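Local coordinates for protein oligogalacturonate-specific porin kdgM (Dickeya dadantii, PDB 4FQE) that forms a monomeric beta-barrel channel in the bacterial outer membrane that admits oligogalacturonides and is required for full virulence, at residues 1-11 against 16-28. Sequence-based numbering, arbitrary orientation. Where two conformers were deposited one is given.
With C8E ((hydroxyethyloxy)tri(ethyloxy)octane), chain G.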
ATOM      1  N   VAL A   1       4.717   1.922 -15.695  1.00 23.85           N
ATOM      2  CA  VAL A   1       4.172   0.638 -15.246  1.00 23.16           C
ATOM      3  C   VAL A   1       5.174  -0.064 -14.337  1.00 22.76           C
ATOM      4  O   VAL A   1       6.342  -0.135 -14.657  1.00 23.01           O
ATOM      5  CB  VAL A   1       3.860  -0.300 -16.444  1.00 23.87           C
ATOM      6  CG1 VAL A   1       3.309  -1.619 -15.938  1.00 23.49           C
ATOM      7  CG2 VAL A   1       2.857   0.343 -17.392  1.00 24.50           C
ATOM      8  N   SER A   2       4.698  -0.549 -13.204  1.00 22.21           N
ATOM      9  CA  SER A   2       5.471  -1.387 -12.349  1.00 22.10           C
ATOM     10  C   SER A   2       4.732  -2.704 -12.027  1.00 21.84           C
ATOM     11  O   SER A   2       3.501  -2.802 -12.106  1.00 21.10           O
ATOM     12  CB  SER A   2       5.946  -0.599 -11.120  1.00 22.21           C
ATOM     13  OG  SER A   2       4.887  -0.315 -10.251  1.00 22.70           O
ATOM     14  N   ILE A   3       5.520  -3.739 -11.759  1.00 21.82           N
ATOM     15  CA  ILE A   3       5.018  -5.033 -11.332  1.00 22.03           C
ATOM     16  C   ILE A   3       5.738  -5.343 -10.007  1.00 21.35           C
ATOM     17  O   ILE A   3       6.967  -5.251  -9.909  1.00 20.83           O
ATOM     18  CB  ILE A   3       5.324  -6.109 -12.387  1.00 23.23           C
ATOM     19  CG1 ILE A   3       4.594  -5.797 -13.695  1.00 23.91           C
ATOM     20  CG2 ILE A   3       4.936  -7.511 -11.896  1.00 23.96           C
ATOM     21  CD1 ILE A   3       5.088  -6.614 -14.882  1.00 25.34           C
ATOM     22  N   ASP A   4       4.959  -5.683  -8.996  1.00 20.87           N
ATOM     23  CA  ASP A   4       5.441  -5.802  -7.648  1.00 21.04           C
ATOM     24  C   ASP A   4       5.051  -7.193  -7.181  1.00 21.06           C
ATOM     25  O   ASP A   4       3.876  -7.506  -7.051  1.00 20.92           O
ATOM     26  CB  ASP A   4       4.827  -4.694  -6.769  1.00 21.11           C
ATOM     27  CG  ASP A   4       5.387  -4.677  -5.349  1.00 21.16           C
ATOM     28  OD1 ASP A   4       5.354  -5.693  -4.646  1.00 20.69           O
ATOM     29  OD2 ASP A   4       5.758  -3.574  -4.907  1.00 22.31           O
ATOM     30  N   TYR A   5       6.060  -8.007  -6.911  1.00 21.02           N
ATOM     31  CA  TYR A   5       5.865  -9.273  -6.259  1.00 21.57           C
ATOM     32  C   TYR A   5       6.250  -9.209  -4.784  1.00 20.90           C
ATOM     33  O   TYR A   5       7.259  -8.605  -4.429  1.00 20.50           O
ATOM     34  CB  TYR A   5       6.744 -10.354  -6.905  1.00 23.03           C
ATOM     35  CG  TYR A   5       6.781 -11.600  -6.034  1.00 23.80           C
ATOM     36  CD1 TYR A   5       5.667 -12.441  -5.950  1.00 24.80           C
ATOM     37  CD2 TYR A   5       7.880 -11.888  -5.239  1.00 24.61           C
ATOM     38  CE1 TYR A   5       5.690 -13.564  -5.132  1.00 25.13           C
ATOM     39  CE2 TYR A   5       7.912 -13.005  -4.410  1.00 24.98           C
ATOM     40  CZ  TYR A   5       6.806 -13.833  -4.368  1.00 25.52           C
ATOM     41  OH  TYR A   5       6.848 -14.937  -3.552  1.00 26.34           O
ATOM     42  N   ARG A   6       5.441  -9.826  -3.932  1.00 20.70           N
ATOM     43  CA  ARG A   6       5.668  -9.770  -2.487  1.00 20.62           C
ATOM     44  C   ARG A   6       5.278 -11.105  -1.846  1.00 20.87           C
ATOM     45  O   ARG A   6       4.246 -11.688  -2.191  1.00 21.17           O
ATOM     46  CB  ARG A   6       4.872  -8.608  -1.843  1.00 20.41           C
ATOM     47  CG  ARG A   6       5.224  -8.345  -0.389  1.00 20.56           C
ATOM     48  CD  ARG A   6       4.458  -7.154   0.193  1.00 20.69           C
ATOM     49  NE  ARG A   6       3.066  -7.516   0.470  1.00 21.51           N
ATOM     50  CZ  ARG A   6       2.092  -6.663   0.779  1.00 21.88           C
ATOM     51  NH1 ARG A   6       2.325  -5.360   0.861  1.00 21.53           N
ATOM     52  NH2 ARG A   6       0.862  -7.141   1.015  1.00 22.35           N
ATOM     53  N   HIS A   7       6.105 -11.570  -0.921  1.00 20.86           N
ATOM     54  CA  HIS A   7       5.842 -12.753  -0.091  1.00 21.40           C
ATOM     55  C   HIS A   7       5.732 -12.324   1.338  1.00 21.83           C
ATOM     56  O   HIS A   7       6.548 -11.515   1.830  1.00 21.06           O
ATOM     57  CB  HIS A   7       6.963 -13.774  -0.259  1.00 21.67           C
ATOM     58  CG  HIS A   7       6.725 -15.083   0.472  1.00 22.30           C
ATOM     59  ND1 HIS A   7       5.990 -16.073  -0.049  1.00 22.84           N
ATOM     60  CD2 HIS A   7       7.162 -15.532   1.713  1.00 22.65           C
ATOM     61  CE1 HIS A   7       5.935 -17.105   0.794  1.00 23.64           C
ATOM     62  NE2 HIS A   7       6.666 -16.791   1.877  1.00 23.81           N
ATOM     63  N   GLU A   8       4.730 -12.846   2.038  1.00 22.95           N
ATOM     64  CA  GLU A   8       4.460 -12.455   3.434  1.00 23.88           C
ATOM     65  C   GLU A   8       4.348 -13.709   4.277  1.00 25.51           C
ATOM     66  O   GLU A   8       3.739 -14.685   3.858  1.00 25.29           O
ATOM     67  CB  GLU A   8       3.115 -11.703   3.531  1.00 23.82           C
ATOM     68  CG  GLU A   8       2.637 -11.330   4.939  1.00 24.28           C
ATOM     69  CD  GLU A   8       1.326 -10.494   4.947  1.00 24.69           C
ATOM     70  OE1 GLU A   8       0.411 -10.805   5.743  1.00 26.48           O
ATOM     71  OE2 GLU A   8       1.177  -9.540   4.161  1.00 23.45           O
ATOM     72  N   MET A   9       4.865 -13.652   5.499  1.00 27.13           N
ATOM     73  CA  MET A   9       4.701 -14.725   6.485  0.50 28.73           C
ATOM     74  C   MET A   9       4.560 -14.090   7.846  1.00 30.63           C
ATOM     75  O   MET A   9       4.966 -12.958   8.023  1.00 29.60           O
ATOM     76  CB  MET A   9       5.928 -15.607   6.536  0.50 28.61           C
ATOM     77  CG  MET A   9       6.196 -16.367   5.265  0.50 28.46           C
ATOM     78  SD  MET A   9       7.335 -17.723   5.580  0.50 28.61           S
ATOM     79  CE  MET A   9       7.199 -18.576   4.006  0.50 28.80           C
ATOM     80  N   GLN A  10       3.992 -14.805   8.812  1.00 35.03           N
ATOM     81  CA  GLN A  10       4.002 -14.299  10.186  1.00 39.55           C
ATOM     82  C   GLN A  10       4.920 -15.167  11.035  1.00 44.67           C
ATOM     83  O   GLN A  10       5.921 -15.715  10.526  1.00 45.07           O
ATOM     84  CB  GLN A  10       2.588 -14.189  10.757  1.00 42.81           C
ATOM     85  CG  GLN A  10       1.686 -13.325   9.911  1.00 43.14           C
ATOM     86  CD  GLN A  10       0.781 -12.411  10.717  1.00 45.88           C
ATOM     87  OE1 GLN A  10       0.774 -12.435  11.951  1.00 50.62           O
ATOM     88  NE2 GLN A  10       0.002 -11.599  10.016  1.00 45.85           N
ATOM     89  N   ASP A  11       4.632 -15.258  12.330  1.00 48.78           N
ATOM     90  CA  ASP A  11       5.318 -16.210  13.180  1.00 51.83           C
ATOM     91  C   ASP A  11       4.493 -16.477  14.435  1.00 54.85           C
ATOM     92  O   ASP A  11       3.279 -16.682  14.347  1.00 56.58           O
ATOM     93  CB  ASP A  11       6.743 -15.726  13.503  1.00 52.85           C
ATOM     94  CG  ASP A  11       6.769 -14.570  14.454  1.00 53.64           C
ATOM     95  OD1 ASP A  11       7.893 -14.172  14.857  1.00 55.59           O
ATOM     96  OD2 ASP A  11       5.676 -14.059  14.799  1.00 54.24           O
ATOM     97  N   GLY A  16       0.638 -19.608   7.886  1.00 42.81           N
ATOM     98  CA  GLY A  16       0.901 -19.974   6.497  1.00 41.49           C
ATOM     99  C   GLY A  16       1.797 -18.970   5.777  1.00 39.76           C
ATOM    100  O   GLY A  16       2.850 -18.567   6.281  1.00 40.98           O
ATOM    101  N   HIS A  17       1.391 -18.590   4.579  1.00 37.33           N
ATOM    102  CA  HIS A  17       2.102 -17.618   3.786  1.00 34.58           C
ATOM    103  C   HIS A  17       1.142 -16.999   2.844  1.00 32.64           C
ATOM    104  O   HIS A  17       0.068 -17.566   2.553  1.00 33.19           O
ATOM    105  CB  HIS A  17       3.258 -18.270   3.012  1.00 34.71           C
ATOM    106  CG  HIS A  17       2.829 -19.328   2.000  1.00 36.87           C
ATOM    107  ND1 HIS A  17       2.686 -19.064   0.680  1.00 37.18           N
ATOM    108  CD2 HIS A  17       2.575 -20.678   2.153  1.00 38.27           C
ATOM    109  CE1 HIS A  17       2.326 -20.179   0.036  1.00 37.51           C
ATOM    110  NE2 HIS A  17       2.267 -21.171   0.934  1.00 39.65           N
ATOM    111  N   LYS A  18       1.499 -15.817   2.373  1.00 30.15           N
ATOM    112  CA  LYS A  18       0.731 -15.119   1.345  1.00 29.09           C
ATOM    113  C   LYS A  18       1.675 -14.661   0.249  1.00 27.55           C
ATOM    114  O   LYS A  18       2.834 -14.269   0.525  1.00 27.44           O
ATOM    115  CB  LYS A  18      -0.003 -13.899   1.919  1.00 29.53           C
ATOM    116  CG  LYS A  18      -0.902 -14.154   3.129  1.00 30.81           C
ATOM    117  CD  LYS A  18      -1.448 -12.823   3.661  1.00 31.29           C
ATOM    118  CE  LYS A  18      -2.352 -12.955   4.887  1.00 32.30           C
ATOM    119  NZ  LYS A  18      -3.405 -11.881   4.867  1.00 33.22           N
ATOM    120  N   ASP A  19       1.200 -14.695  -0.991  1.00 26.23           N
ATOM    121  CA  ASP A  19       1.911 -14.095  -2.104  1.00 25.25           C
ATOM    122  C   ASP A  19       0.997 -13.172  -2.897  1.00 24.21           C
ATOM    123  O   ASP A  19      -0.241 -13.338  -2.916  1.00 24.21           O
ATOM    124  CB  ASP A  19       2.471 -15.167  -3.037  1.00 26.17           C
ATOM    125  CG  ASP A  19       3.573 -15.988  -2.394  1.00 27.03           C
ATOM    126  OD1 ASP A  19       4.740 -15.569  -2.377  1.00 28.15           O
ATOM    127  OD2 ASP A  19       3.289 -17.090  -1.903  1.00 29.04           O
ATOM    128  N   ARG A  20       1.604 -12.210  -3.569  1.00 22.95           N
ATOM    129  CA  ARG A  20       0.829 -11.302  -4.418  1.00 22.15           C
ATOM    130  C   ARG A  20       1.597 -10.838  -5.641  1.00 21.84           C
ATOM    131  O   ARG A  20       2.825 -10.761  -5.636  1.00 21.98           O
ATOM    132  CB  ARG A  20       0.345 -10.084  -3.607  1.00 21.69           C
ATOM    133  CG  ARG A  20       1.418  -9.049  -3.259  1.00 20.95           C
ATOM    134  CD  ARG A  20       1.632  -8.002  -4.354  1.00 20.65           C
ATOM    135  NE  ARG A  20       2.440  -6.851  -3.911  1.00 19.93           N
ATOM    136  CZ  ARG A  20       2.037  -5.880  -3.105  1.00 19.87           C
ATOM    137  NH1 ARG A  20       0.801  -5.845  -2.616  1.00 19.98           N
ATOM    138  NH2 ARG A  20       2.900  -4.919  -2.771  1.00 19.64           N
ATOM    139  N   LEU A  21       0.871 -10.461  -6.688  1.00 21.46           N
ATOM    140  CA  LEU A  21       1.472  -9.774  -7.793  1.00 21.38           C
ATOM    141  C   LEU A  21       0.597  -8.570  -8.120  1.00 20.75           C
ATOM    142  O   LEU A  21      -0.555  -8.764  -8.442  1.00 20.57           O
ATOM    143  CB  LEU A  21       1.520 -10.670  -9.015  1.00 22.74           C
ATOM    144  CG  LEU A  21       2.522 -10.186 -10.059  1.00 23.54           C
ATOM    145  CD1 LEU A  21       3.879 -10.615  -9.516  1.00 24.29           C
ATOM    146  CD2 LEU A  21       2.260 -10.757 -11.470  1.00 25.27           C
ATOM    147  N   LEU A  22       1.187  -7.386  -8.074  1.00 20.09           N
ATOM    148  CA  LEU A  22       0.468  -6.092  -8.176  1.00 20.16           C
ATOM    149  C   LEU A  22       1.082  -5.320  -9.312  1.00 20.33           C
ATOM    150  O   LEU A  22       2.276  -5.011  -9.290  1.00 20.38           O
ATOM    151  CB  LEU A  22       0.572  -5.300  -6.867  1.00 19.94           C
ATOM    152  CG  LEU A  22       0.218  -3.791  -6.858  1.00 19.82           C
ATOM    153  CD1 LEU A  22      -1.250  -3.566  -7.186  1.00 20.08           C
ATOM    154  CD2 LEU A  22       0.592  -3.193  -5.493  1.00 19.79           C
ATOM    155  N   ILE A  23       0.252  -5.022 -10.315  1.00 20.71           N
ATOM    156  CA  ILE A  23       0.672  -4.282 -11.469  1.00 21.14           C
ATOM    157  C   ILE A  23      -0.031  -2.938 -11.449  1.00 20.75           C
ATOM    158  O   ILE A  23      -1.242  -2.890 -11.276  1.00 20.41           O
ATOM    159  CB  ILE A  23       0.236  -5.042 -12.755  1.00 22.13           C
ATOM    160  CG1 ILE A  23       0.653  -6.510 -12.684  1.00 23.00           C
ATOM    161  CG2 ILE A  23       0.835  -4.383 -13.985  1.00 22.57           C
ATOM    162  CD1 ILE A  23      -0.129  -7.345 -13.723  1.00 24.32           C
ATOM    163  N   SER A  24       0.706  -1.860 -11.663  1.00 20.67           N
ATOM    164  CA  SER A  24       0.082  -0.543 -11.579  1.00 20.80           C
ATOM    165  C   SER A  24       0.760   0.492 -12.427  1.00 21.07           C
ATOM    166  O   SER A  24       1.901   0.323 -12.892  1.00 21.63           O
ATOM    167  CB  SER A  24       0.012  -0.117 -10.122  1.00 20.62           C
ATOM    168  OG  SER A  24       1.176  -0.371  -9.460  1.00 21.19           O
ATOM    169  N   HIS A  25       0.036   1.563 -12.691  1.00 21.13           N
ATOM    170  CA  HIS A  25       0.608   2.675 -13.415  1.00 21.67           C
ATOM    171  C   HIS A  25      -0.097   3.950 -12.986  1.00 21.69           C
ATOM    172  O   HIS A  25      -1.309   3.926 -12.724  1.00 20.92           O
ATOM    173  CB  HIS A  25       0.533   2.438 -14.905  1.00 22.47           C
ATOM    174  CG  HIS A  25       1.093   3.564 -15.733  1.00 23.40           C
ATOM    175  ND1 HIS A  25       2.414   3.752 -15.895  1.00 23.79           N
ATOM    176  CD2 HIS A  25       0.461   4.606 -16.414  1.00 24.13           C
ATOM    177  CE1 HIS A  25       2.630   4.847 -16.654  1.00 24.70           C
ATOM    178  NE2 HIS A  25       1.432   5.359 -16.990  1.00 24.95           N
ATOM    179  N   ARG A  26       0.670   5.032 -12.854  1.00 21.89           N
ATOM    180  CA  ARG A  26       0.112   6.368 -12.642  1.00 22.75           C
ATOM    181  C   ARG A  26       0.492   7.184 -13.861  1.00 23.98           C
ATOM    182  O   ARG A  26       1.673   7.288 -14.198  1.00 23.87           O
ATOM    183  CB  ARG A  26       0.700   6.986 -11.378  1.00 22.71           C
ATOM    184  CG  ARG A  26       0.331   8.429 -11.102  1.00 23.16           C
ATOM    185  CD  ARG A  26      -0.976   8.613 -10.376  1.00 22.86           C
ATOM    186  NE  ARG A  26      -1.134   7.842  -9.148  1.00 22.15           N
ATOM    187  CZ  ARG A  26      -2.305   7.503  -8.607  1.00 22.14           C
ATOM    188  NH1 ARG A  26      -3.472   7.845  -9.201  1.00 22.23           N
ATOM    189  NH2 ARG A  26      -2.330   6.797  -7.475  1.00 21.67           N
ATOM    190  N   PHE A  27      -0.509   7.726 -14.539  1.00 24.60           N
ATOM    191  CA  PHE A  27      -0.312   8.564 -15.704  1.00 26.27           C
ATOM    192  C   PHE A  27       0.064   9.977 -15.247  1.00 26.73           C
ATOM    193  O   PHE A  27      -0.218  10.362 -14.106  1.00 26.12           O
ATOM    194  CB  PHE A  27      -1.604   8.620 -16.554  1.00 26.97           C
ATOM    195  CG  PHE A  27      -1.962   7.316 -17.201  1.00 27.43           C
ATOM    196  CD1 PHE A  27      -1.393   6.950 -18.414  1.00 28.57           C
ATOM    197  CD2 PHE A  27      -2.847   6.432 -16.585  1.00 27.09           C
ATOM    198  CE1 PHE A  27      -1.691   5.723 -19.003  1.00 28.81           C
ATOM    199  CE2 PHE A  27      -3.145   5.211 -17.162  1.00 27.82           C
ATOM    200  CZ  PHE A  27      -2.571   4.850 -18.374  1.00 28.25           C
ATOM    201  N   ALA A  28       0.685  10.742 -16.140  1.00 28.05           N
ATOM    202  CA  ALA A  28       1.136  12.102 -15.809  1.00 28.92           C
ATOM    203  C   ALA A  28      -0.051  13.015 -15.513  1.00 28.90           C
ATOM    204  O   ALA A  28       0.093  13.972 -14.775  1.00 29.89           O
ATOM    205  CB  ALA A  28       2.014  12.685 -16.920  1.00 30.14           C
TER
HETATM  206  C1  C8E G 306       6.230 -10.541 -11.202  1.00 55.80           C
HETATM  207  C2  C8E G 306       7.610 -10.628 -10.590  1.00 57.57           C
HETATM  208  C3  C8E G 306       8.184  -9.259 -10.218  1.00 56.63           C
HETATM  209  C4  C8E G 306       8.344  -8.345 -11.429  1.00 57.26           C
HETATM  210  C5  C8E G 306       9.364  -8.856 -12.448  1.00 59.59           C
HETATM  211  C6  C8E G 306       8.754  -9.173 -13.816  1.00 59.31           C
HETATM  212  C7  C8E G 306       9.178  -8.155 -14.868  1.00 59.74           C
HETATM  213  C8  C8E G 306       9.068  -8.717 -16.288  1.00 59.05           C
HETATM  214  O9  C8E G 306       9.965  -8.062 -17.186  1.00 59.68           O
HETATM  215  C10 C8E G 306      11.291  -8.565 -17.027  1.00 59.24           C
HETATM  216  C11 C8E G 306      12.301  -7.953 -17.965  1.00 58.64           C
HETATM  217  O12 C8E G 306      13.593  -7.985 -17.338  1.00 61.87           O
HETATM  218  C13 C8E G 306      14.065  -9.287 -16.909  1.00 58.10           C
HETATM  219  C14 C8E G 306      14.987  -9.923 -17.935  1.00 58.16           C
HETATM  220  O15 C8E G 306      15.326 -11.251 -17.479  1.00 58.33           O
HETATM  221  C16 C8E G 306      14.326 -12.241 -17.718  1.00 55.17           C
HETATM  222  C17 C8E G 306      13.911 -13.002 -16.486  1.00 57.36           C
HETATM  223  O18 C8E G 306      12.638 -13.601 -16.745  1.00 58.56           O
HETATM  224  C19 C8E G 306      11.752 -13.628 -15.638  1.00 57.59           C
HETATM  225  C20 C8E G 306      10.566 -12.723 -15.908  1.00 59.72           C
HETATM  226  O21 C8E G 306       9.414 -13.269 -15.252  1.00 62.22           O
HETATM  227  O   HOH W   1       2.978  -2.313  -8.818  1.00 33.20           O
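Arg-6 and Arg-20 lie flat on each other on the pore-facing side of the first hairpin of the barrel, guanidinium centres 4.0 Å apart and planes turned by 28°. Strands 2-9 and 18-26 pair antiparallel, and in this alternation Ser-2, Asp-4, Arg-6 and Glu-8 look inward with Lys-18, Arg-20, Leu-22 and Ser-24. Arg-20 folds back at chi2 (86°), which carries its head across to Asp-4 and sandwiches it between Arg-6 and Leu-22 CD2. There NE and NH2, both 3.2 Å from Asp-4 OD1, approach from one face of the carboxylate, whose plane stands nearly upright (83°) to the guanidinium. Tyr-189 also bonds Asp-4 OD1, while Arg-20 NH1 pairs with Glu-36, so carboxylates on two strands fix the rotation of this arginine. Near the turn joining the strands, Glu-8 runs alongside Lys-18, OE1 3.4 Å from CD, and pairs through OE2 with Arg-209. Small hydroxyls suit the open end, beside the chain terminus, where one water joins Ser-2 OG, Ser-24 OG and Leu-22 O.

The outward side begins apolar: Ile-3 and Ile-23 lie side by side, Ile-3 CG1 to Ile-23 CG2 4.0 Å, and a detergent tail crosses Ile-3 and Tyr-5. Farther along, His-7 ND1 bonds Asp-19 OD1 at 2.7 Å, nearly straight and in the imidazole plane; Tyr-5 OH also points there, at a doubtfully short distance.

Acids hold Arg-20, whereas Arg-6, stacked on it, has long ion pairs to Glu-8 and Glu-191; this partly neutralised wall could offer guanidinium groups to anionic oligogalacturonides, while the outer side changes from lipid-compatible aliphatics to a polar network.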